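PDB 4R4X: pngf-ii from Elizabethkingia meningoseptica, which probably hydrolyses the amide bond between asparagine and the innermost sugar of N-glycoproteins, as a peptide:N-glycosidase, releasing the glycan. Local coordinates for residues G429-N442 with G518-V530. Residues are numbered along the deposited sequence; the frame is centred on the assembly and turned at random.
Sequences GGWGAGDEFVPKEN and GAPEGSSQSFWNV
First torsions of -73° in D435 and -74° in W528 set each CG beside the backbone N and help bring the carboxylate of D435 to the nitrogen edge of the W528 indole. W528 NE1 donates to D435 OD2 at 2.9 Å, nearly straight and close to the ring plane. D435 OD2 also accepts from G518 N at 2.8 Å, on the syn side, whereas the indole uses the anti side and comes from the opposite face of the carboxylate. D435 OD1 forms a salt bridge with K440 NZ (2.7 Å), and that ammonium also donates to the carbonyl of P516. On its way there, the bent chain of K440 crosses W528 about at right angles, K440 CB lying 3.6 Å from W528 CZ2. Two residues before W528, just ahead of the strand, S526 OG accepts from D435 N at 2.8 Å and donates to a water that in turn donates to A433 O and A519 O.

At the far end, W431 is sandwiched: G434 CA and A433 C lie on one face, while E521 CB and S524 CB pack on the other. Its NE1 makes a weak bond to E521 OE1. These contacts join the 429-442 loop, which follows strand 416-428, to the chain entering the neighbouring antiparallel strand 527-537 in the C-terminal PNGase F domain. With three donors fixing its rotation, the buried D435 carboxylate is probably stabilised as the anion, its charge balanced by K440 in particular.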
ATOM      1  N   GLY A 429       7.707  25.117 -14.973  1.00 12.81           N
ATOM      2  CA  GLY A 429       7.776  26.284 -15.874  1.00 12.81           C
ATOM      3  C   GLY A 429       6.720  26.058 -16.925  1.00 13.96           C
ATOM      4  O   GLY A 429       6.971  25.384 -17.912  1.00 13.07           O
ATOM      5  N   GLY A 430       5.515  26.582 -16.695  1.00 15.29           N
ATOM      6  CA  GLY A 430       4.343  26.127 -17.436  1.00 17.50           C
ATOM      7  C   GLY A 430       4.002  26.840 -18.732  1.00 19.61           C
ATOM      8  O   GLY A 430       2.861  27.265 -18.915  1.00 20.17           O
ATOM      9  N   TRP A 431       4.987  26.982 -19.618  1.00 19.82           N
ATOM     10  CA  TRP A 431       4.768  27.528 -20.959  1.00 19.72           C
ATOM     11  C   TRP A 431       5.630  26.713 -21.913  1.00 19.20           C
ATOM     12  O   TRP A 431       6.442  25.873 -21.474  1.00 18.25           O
ATOM     13  CB  TRP A 431       5.060  29.052 -21.000  1.00 19.93           C
ATOM     14  CG  TRP A 431       6.532  29.441 -20.962  1.00 19.13           C
ATOM     15  CD1 TRP A 431       7.301  29.874 -22.027  1.00 19.41           C
ATOM     16  CD2 TRP A 431       7.395  29.481 -19.817  1.00 18.46           C
ATOM     17  NE1 TRP A 431       8.581  30.150 -21.605  1.00 17.91           N
ATOM     18  CE2 TRP A 431       8.668  29.920 -20.263  1.00 17.56           C
ATOM     19  CE3 TRP A 431       7.225  29.188 -18.457  1.00 17.78           C
ATOM     20  CZ2 TRP A 431       9.761  30.058 -19.396  1.00 17.44           C
ATOM     21  CZ3 TRP A 431       8.298  29.346 -17.599  1.00 17.59           C
ATOM     22  CH2 TRP A 431       9.554  29.777 -18.068  1.00 17.48           C
ATOM     23  N   GLY A 432       5.461  26.938 -23.215  1.00 19.75           N
ATOM     24  CA  GLY A 432       6.101  26.129 -24.243  1.00 20.08           C
ATOM     25  C   GLY A 432       7.613  26.011 -24.215  1.00 20.71           C
ATOM     26  O   GLY A 432       8.167  25.021 -24.707  1.00 21.44           O
ATOM     27  N   ALA A 433       8.279  27.017 -23.661  1.00 19.57           N
ATOM     28  CA  ALA A 433       9.737  27.002 -23.467  1.00 19.64           C
ATOM     29  C   ALA A 433      10.080  26.960 -21.994  1.00 17.68           C
ATOM     30  O   ALA A 433      11.162  27.393 -21.602  1.00 18.00           O
ATOM     31  CB  ALA A 433      10.363  28.263 -24.089  1.00 21.31           C
ATOM     32  N   GLY A 434       9.161  26.479 -21.160  1.00 15.82           N
ATOM     33  CA  GLY A 434       9.439  26.329 -19.732  1.00 14.76           C
ATOM     34  C   GLY A 434       9.793  24.886 -19.424  1.00 13.61           C
ATOM     35  O   GLY A 434       9.447  23.981 -20.183  1.00 12.13           O
ATOM     36  N   ASP A 435      10.479  24.665 -18.303  1.00 12.89           N
ATOM     37  CA  ASP A 435      11.026  23.345 -18.037  1.00 12.47           C
ATOM     38  C   ASP A 435       9.970  22.265 -17.663  1.00 11.76           C
ATOM     39  O   ASP A 435      10.320  21.116 -17.562  1.00 11.44           O
ATOM     40  CB  ASP A 435      12.134  23.409 -16.999  1.00 12.75           C
ATOM     41  CG  ASP A 435      13.415  24.029 -17.544  1.00 13.50           C
ATOM     42  OD1 ASP A 435      13.526  24.231 -18.790  1.00 13.40           O
ATOM     43  OD2 ASP A 435      14.322  24.297 -16.717  1.00 12.93           O
ATOM     44  N   GLU A 436       8.702  22.634 -17.474  1.00 11.23           N
ATOM     45  CA  GLU A 436       7.640  21.618 -17.409  1.00 11.53           C
ATOM     46  C   GLU A 436       7.607  20.854 -18.743  1.00 11.59           C
ATOM     47  O   GLU A 436       7.346  19.652 -18.778  1.00 11.61           O
ATOM     48  CB  GLU A 436       6.271  22.261 -17.180  1.00 11.53           C
ATOM     49  CG  GLU A 436       5.102  21.284 -17.192  1.00 11.72           C
ATOM     50  CD  GLU A 436       3.780  21.917 -16.774  1.00 12.31           C
ATOM     51  OE1 GLU A 436       3.783  23.095 -16.330  1.00 12.45           O
ATOM     52  OE2 GLU A 436       2.712  21.249 -16.912  1.00 12.59           O
ATOM     53  N   PHE A 437       7.832  21.576 -19.840  1.00 11.69           N
ATOM     54  CA  PHE A 437       7.563  21.056 -21.170  1.00 12.19           C
ATOM     55  C   PHE A 437       8.772  20.837 -22.069  1.00 12.82           C
ATOM     56  O   PHE A 437       8.613  20.380 -23.216  1.00 12.47           O
ATOM     57  CB  PHE A 437       6.551  21.955 -21.893  1.00 12.27           C
ATOM     58  CG  PHE A 437       5.203  21.988 -21.230  1.00 12.55           C
ATOM     59  CD1 PHE A 437       4.398  20.844 -21.218  1.00 13.09           C
ATOM     60  CD2 PHE A 437       4.735  23.157 -20.615  1.00 12.59           C
ATOM     61  CE1 PHE A 437       3.151  20.871 -20.603  1.00 13.02           C
ATOM     62  CE2 PHE A 437       3.492  23.189 -20.004  1.00 13.09           C
ATOM     63  CZ  PHE A 437       2.706  22.030 -19.984  1.00 13.18           C
ATOM     64  N   VAL A 438       9.968  21.121 -21.562  1.00 13.09           N
ATOM     65  CA  VAL A 438      11.197  20.903 -22.312  1.00 13.17           C
ATOM     66  C   VAL A 438      12.124  19.959 -21.546  1.00 13.60           C
ATOM     67  O   VAL A 438      12.400  20.176 -20.374  1.00 13.80           O
ATOM     68  CB  VAL A 438      11.975  22.223 -22.492  1.00 13.68           C
ATOM     69  CG1 VAL A 438      13.230  22.017 -23.329  1.00 13.92           C
ATOM     70  CG2 VAL A 438      11.080  23.318 -23.069  1.00 13.76           C
ATOM     71  N   PRO A 439      12.641  18.918 -22.207  1.00 13.67           N
ATOM     72  CA  PRO A 439      13.481  17.966 -21.486  1.00 13.31           C
ATOM     73  C   PRO A 439      14.821  18.605 -21.099  1.00 12.77           C
ATOM     74  O   PRO A 439      15.401  19.350 -21.899  1.00 11.91           O
ATOM     75  CB  PRO A 439      13.725  16.852 -22.497  1.00 13.81           C
ATOM     76  CG  PRO A 439      12.886  17.149 -23.680  1.00 14.41           C
ATOM     77  CD  PRO A 439      12.500  18.587 -23.626  1.00 14.47           C
ATOM     78  N   LYS A 440      15.306  18.305 -19.895  1.00 12.85           N
ATOM     79  CA  LYS A 440      16.618  18.809 -19.467  1.00 12.72           C
ATOM     80  C   LYS A 440      17.375  17.717 -18.762  1.00 13.39           C
ATOM     81  O   LYS A 440      16.855  17.103 -17.835  1.00 13.70           O
ATOM     82  CB  LYS A 440      16.477  20.008 -18.515  1.00 12.39           C
ATOM     83  CG  LYS A 440      15.836  21.243 -19.108  1.00 12.66           C
ATOM     84  CD  LYS A 440      16.624  21.845 -20.258  1.00 12.92           C
ATOM     85  CE  LYS A 440      15.936  23.096 -20.806  1.00 13.03           C
ATOM     86  NZ  LYS A 440      16.031  24.272 -19.910  1.00 12.84           N
ATOM     87  N   GLU A 441      18.615  17.490 -19.175  1.00 13.57           N
ATOM     88  CA  GLU A 441      19.461  16.517 -18.520  1.00 14.09           C
ATOM     89  C   GLU A 441      19.790  16.873 -17.073  1.00 13.20           C
ATOM     90  O   GLU A 441      20.285  17.956 -16.818  1.00 13.23           O
ATOM     91  CB  GLU A 441      20.738  16.369 -19.327  1.00 16.14           C
ATOM     92  CG  GLU A 441      21.705  15.330 -18.809  1.00 17.80           C
ATOM     93  CD  GLU A 441      22.828  15.074 -19.816  1.00 20.07           C
ATOM     94  OE1 GLU A 441      23.825  15.828 -19.817  1.00 22.12           O
ATOM     95  OE2 GLU A 441      22.710  14.117 -20.605  1.00 19.42           O
ATOM     96  N   ASN A 442      19.487  15.957 -16.136  1.00 12.46           N
ATOM     97  CA  ASN A 442      19.883  16.072 -14.729  1.00 12.34           C
ATOM     98  C   ASN A 442      21.203  15.313 -14.570  1.00 12.60           C
ATOM     99  O   ASN A 442      21.281  14.126 -14.922  1.00 12.71           O
ATOM    100  CB  ASN A 442      18.860  15.417 -13.756  1.00 11.91           C
ATOM    101  CG  ASN A 442      17.547  16.188 -13.602  1.00 12.11           C
ATOM    102  OD1 ASN A 442      16.929  16.171 -12.526  1.00 11.86           O
ATOM    103  ND2 ASN A 442      17.091  16.823 -14.664  1.00 12.22           N
ATOM    104  N   GLY A 518      15.980  26.398 -17.531  1.00 14.04           N
ATOM    105  CA  GLY A 518      15.612  27.288 -18.633  1.00 15.39           C
ATOM    106  C   GLY A 518      15.486  28.720 -18.139  1.00 16.53           C
ATOM    107  O   GLY A 518      15.276  28.957 -16.940  1.00 16.76           O
ATOM    108  N   ALA A 519      15.606  29.671 -19.072  1.00 17.80           N
ATOM    109  CA  ALA A 519      15.542  31.108 -18.769  1.00 18.90           C
ATOM    110  C   ALA A 519      14.099  31.534 -18.499  1.00 20.09           C
ATOM    111  O   ALA A 519      13.171  30.918 -19.031  1.00 18.75           O
ATOM    112  CB  ALA A 519      16.104  31.913 -19.937  1.00 19.75           C
ATOM    113  N   PRO A 520      13.903  32.559 -17.650  1.00 21.58           N
ATOM    114  CA  PRO A 520      12.544  33.047 -17.407  1.00 22.82           C
ATOM    115  C   PRO A 520      11.918  33.698 -18.634  1.00 24.14           C
ATOM    116  O   PRO A 520      12.614  34.052 -19.575  1.00 25.05           O
ATOM    117  CB  PRO A 520      12.706  34.072 -16.271  1.00 23.84           C
ATOM    118  CG  PRO A 520      14.174  34.343 -16.155  1.00 23.73           C
ATOM    119  CD  PRO A 520      14.902  33.186 -16.763  1.00 23.01           C
ATOM    120  N   GLU A 521      10.601  33.820 -18.601  1.00 25.37           N
ATOM    121  CA  GLU A 521       9.826  34.468 -19.647  1.00 29.77           C
ATOM    122  C   GLU A 521       8.882  35.400 -18.899  1.00 29.23           C
ATOM    123  O   GLU A 521       7.971  34.939 -18.239  1.00 27.57           O
ATOM    124  CB  GLU A 521       9.025  33.422 -20.410  1.00 33.59           C
ATOM    125  CG  GLU A 521       8.386  33.902 -21.703  1.00 38.32           C
ATOM    126  CD  GLU A 521       9.254  33.586 -22.904  1.00 43.27           C
ATOM    127  OE1 GLU A 521       9.504  32.375 -23.197  1.00 43.07           O
ATOM    128  OE2 GLU A 521       9.706  34.564 -23.528  1.00 45.17           O
ATOM    129  N   GLY A 522       9.141  36.701 -18.941  1.00 30.38           N
ATOM    130  CA  GLY A 522       8.371  37.639 -18.121  1.00 30.67           C
ATOM    131  C   GLY A 522       8.418  37.263 -16.646  1.00 30.07           C
ATOM    132  O   GLY A 522       9.476  36.975 -16.098  1.00 30.09           O
ATOM    133  N   SER A 523       7.262  37.211 -16.004  1.00 31.38           N
ATOM    134  CA  SER A 523       7.196  36.810 -14.605  1.00 32.40           C
ATOM    135  C   SER A 523       7.226  35.280 -14.429  1.00 30.73           C
ATOM    136  O   SER A 523       7.171  34.810 -13.304  1.00 30.78           O
ATOM    137  CB  SER A 523       5.922  37.362 -13.959  1.00 34.00           C
ATOM    138  OG  SER A 523       4.774  36.725 -14.497  1.00 36.95           O
ATOM    139  N   SER A 524       7.301  34.522 -15.526  1.00 28.20           N
ATOM    140  CA  SER A 524       7.276  33.056 -15.464  1.00 27.33           C
ATOM    141  C   SER A 524       8.697  32.525 -15.333  1.00 24.13           C
ATOM    142  O   SER A 524       9.586  32.951 -16.062  1.00 24.15           O
ATOM    143  CB  SER A 524       6.616  32.468 -16.717  1.00 28.22           C
ATOM    144  OG  SER A 524       5.278  32.902 -16.805  1.00 30.24           O
ATOM    145  N   GLN A 525       8.906  31.619 -14.385  1.00 21.51           N
ATOM    146  CA  GLN A 525      10.232  31.036 -14.141  1.00 21.24           C
ATOM    147  C   GLN A 525      10.188  29.523 -14.273  1.00 17.68           C
ATOM    148  O   GLN A 525       9.190  28.887 -13.938  1.00 16.13           O
ATOM    149  CB  GLN A 525      10.715  31.359 -12.720  1.00 24.16           C
ATOM    150  CG  GLN A 525      11.135  32.800 -12.492  1.00 26.87           C
ATOM    151  CD  GLN A 525      11.923  32.957 -11.201  1.00 30.37           C
ATOM    152  OE1 GLN A 525      11.353  33.175 -10.137  1.00 34.30           O
ATOM    153  NE2 GLN A 525      13.230  32.802 -11.285  1.00 29.41           N
ATOM    154  N   SER A 526      11.294  28.953 -14.728  1.00 16.21           N
ATOM    155  CA  SER A 526      11.507  27.523 -14.619  1.00 15.34           C
ATOM    156  C   SER A 526      12.155  27.173 -13.252  1.00 14.76           C
ATOM    157  O   SER A 526      12.904  27.962 -12.659  1.00 14.49           O
ATOM    158  CB  SER A 526      12.347  27.006 -15.792  1.00 15.03           C
ATOM    159  OG  SER A 526      11.542  26.897 -16.964  1.00 14.89           O
ATOM    160  N   PHE A 527      11.833  25.989 -12.750  1.00 13.93           N
ATOM    161  CA  PHE A 527      12.360  25.520 -11.475  1.00 13.90           C
ATOM    162  C   PHE A 527      12.259  24.018 -11.360  1.00 12.77           C
ATOM    163  O   PHE A 527      11.506  23.375 -12.110  1.00 12.85           O
ATOM    164  CB  PHE A 527      11.667  26.209 -10.285  1.00 14.33           C
ATOM    165  CG  PHE A 527      10.173  26.009 -10.239  1.00 15.60           C
ATOM    166  CD1 PHE A 527       9.613  24.968  -9.505  1.00 15.35           C
ATOM    167  CD2 PHE A 527       9.326  26.909 -10.870  1.00 16.61           C
ATOM    168  CE1 PHE A 527       8.234  24.802  -9.437  1.00 17.05           C
ATOM    169  CE2 PHE A 527       7.951  26.749 -10.803  1.00 16.61           C
ATOM    170  CZ  PHE A 527       7.404  25.689 -10.093  1.00 17.26           C
ATOM    171  N   TRP A 528      13.074  23.443 -10.474  1.00 12.34           N
ATOM    172  CA  TRP A 528      13.200  21.977 -10.388  1.00 11.70           C
ATOM    173  C   TRP A 528      13.018  21.497  -8.951  1.00 11.54           C
ATOM    174  O   TRP A 528      13.789  21.880  -8.068  1.00 11.69           O
ATOM    175  CB  TRP A 528      14.543  21.520 -10.954  1.00 11.85           C
ATOM    176  CG  TRP A 528      14.554  21.611 -12.440  1.00 12.04           C
ATOM    177  CD1 TRP A 528      14.715  22.739 -13.192  1.00 12.17           C
ATOM    178  CD2 TRP A 528      14.288  20.552 -13.354  1.00 11.89           C
ATOM    179  NE1 TRP A 528      14.580  22.436 -14.526  1.00 12.64           N
ATOM    180  CE2 TRP A 528      14.334  21.095 -14.650  1.00 12.22           C
ATOM    181  CE3 TRP A 528      14.052  19.182 -13.206  1.00 11.84           C
ATOM    182  CZ2 TRP A 528      14.154  20.312 -15.793  1.00 12.50           C
ATOM    183  CZ3 TRP A 528      13.863  18.416 -14.340  1.00 11.85           C
ATOM    184  CH2 TRP A 528      13.897  18.973 -15.605  1.00 12.01           C
ATOM    185  N   ASN A 529      11.986  20.680  -8.734  1.00 11.39           N
ATOM    186  CA  ASN A 529      11.724  20.036  -7.457  1.00 11.78           C
ATOM    187  C   ASN A 529      12.498  18.725  -7.409  1.00 12.35           C
ATOM    188  O   ASN A 529      12.124  17.752  -8.095  1.00 12.50           O
ATOM    189  CB  ASN A 529      10.238  19.737  -7.290  1.00 12.87           C
ATOM    190  CG  ASN A 529       9.402  20.964  -7.029  1.00 13.09           C
ATOM    191  OD1 ASN A 529       9.767  21.847  -6.264  1.00 13.42           O
ATOM    192  ND2 ASN A 529       8.224  20.979  -7.614  1.00 14.16           N
ATOM    193  N   VAL A 530      13.579  18.697  -6.629  1.00 12.44           N
ATOM    194  CA  VAL A 530      14.439  17.527  -6.551  1.00 12.87           C
ATOM    195  C   VAL A 530      14.700  17.143  -5.093  1.00 12.91           C
ATOM    196  O   VAL A 530      14.980  17.992  -4.224  1.00 13.27           O
ATOM    197  CB  VAL A 530      15.759  17.699  -7.350  1.00 13.15           C
ATOM    198  CG1 VAL A 530      15.487  18.208  -8.762  1.00 13.22           C
ATOM    199  CG2 VAL A 530      16.710  18.654  -6.667  1.00 13.71           C
TER
HETATM  200  O   HOH W   1      12.518  28.318 -19.035  1.00 17.97           O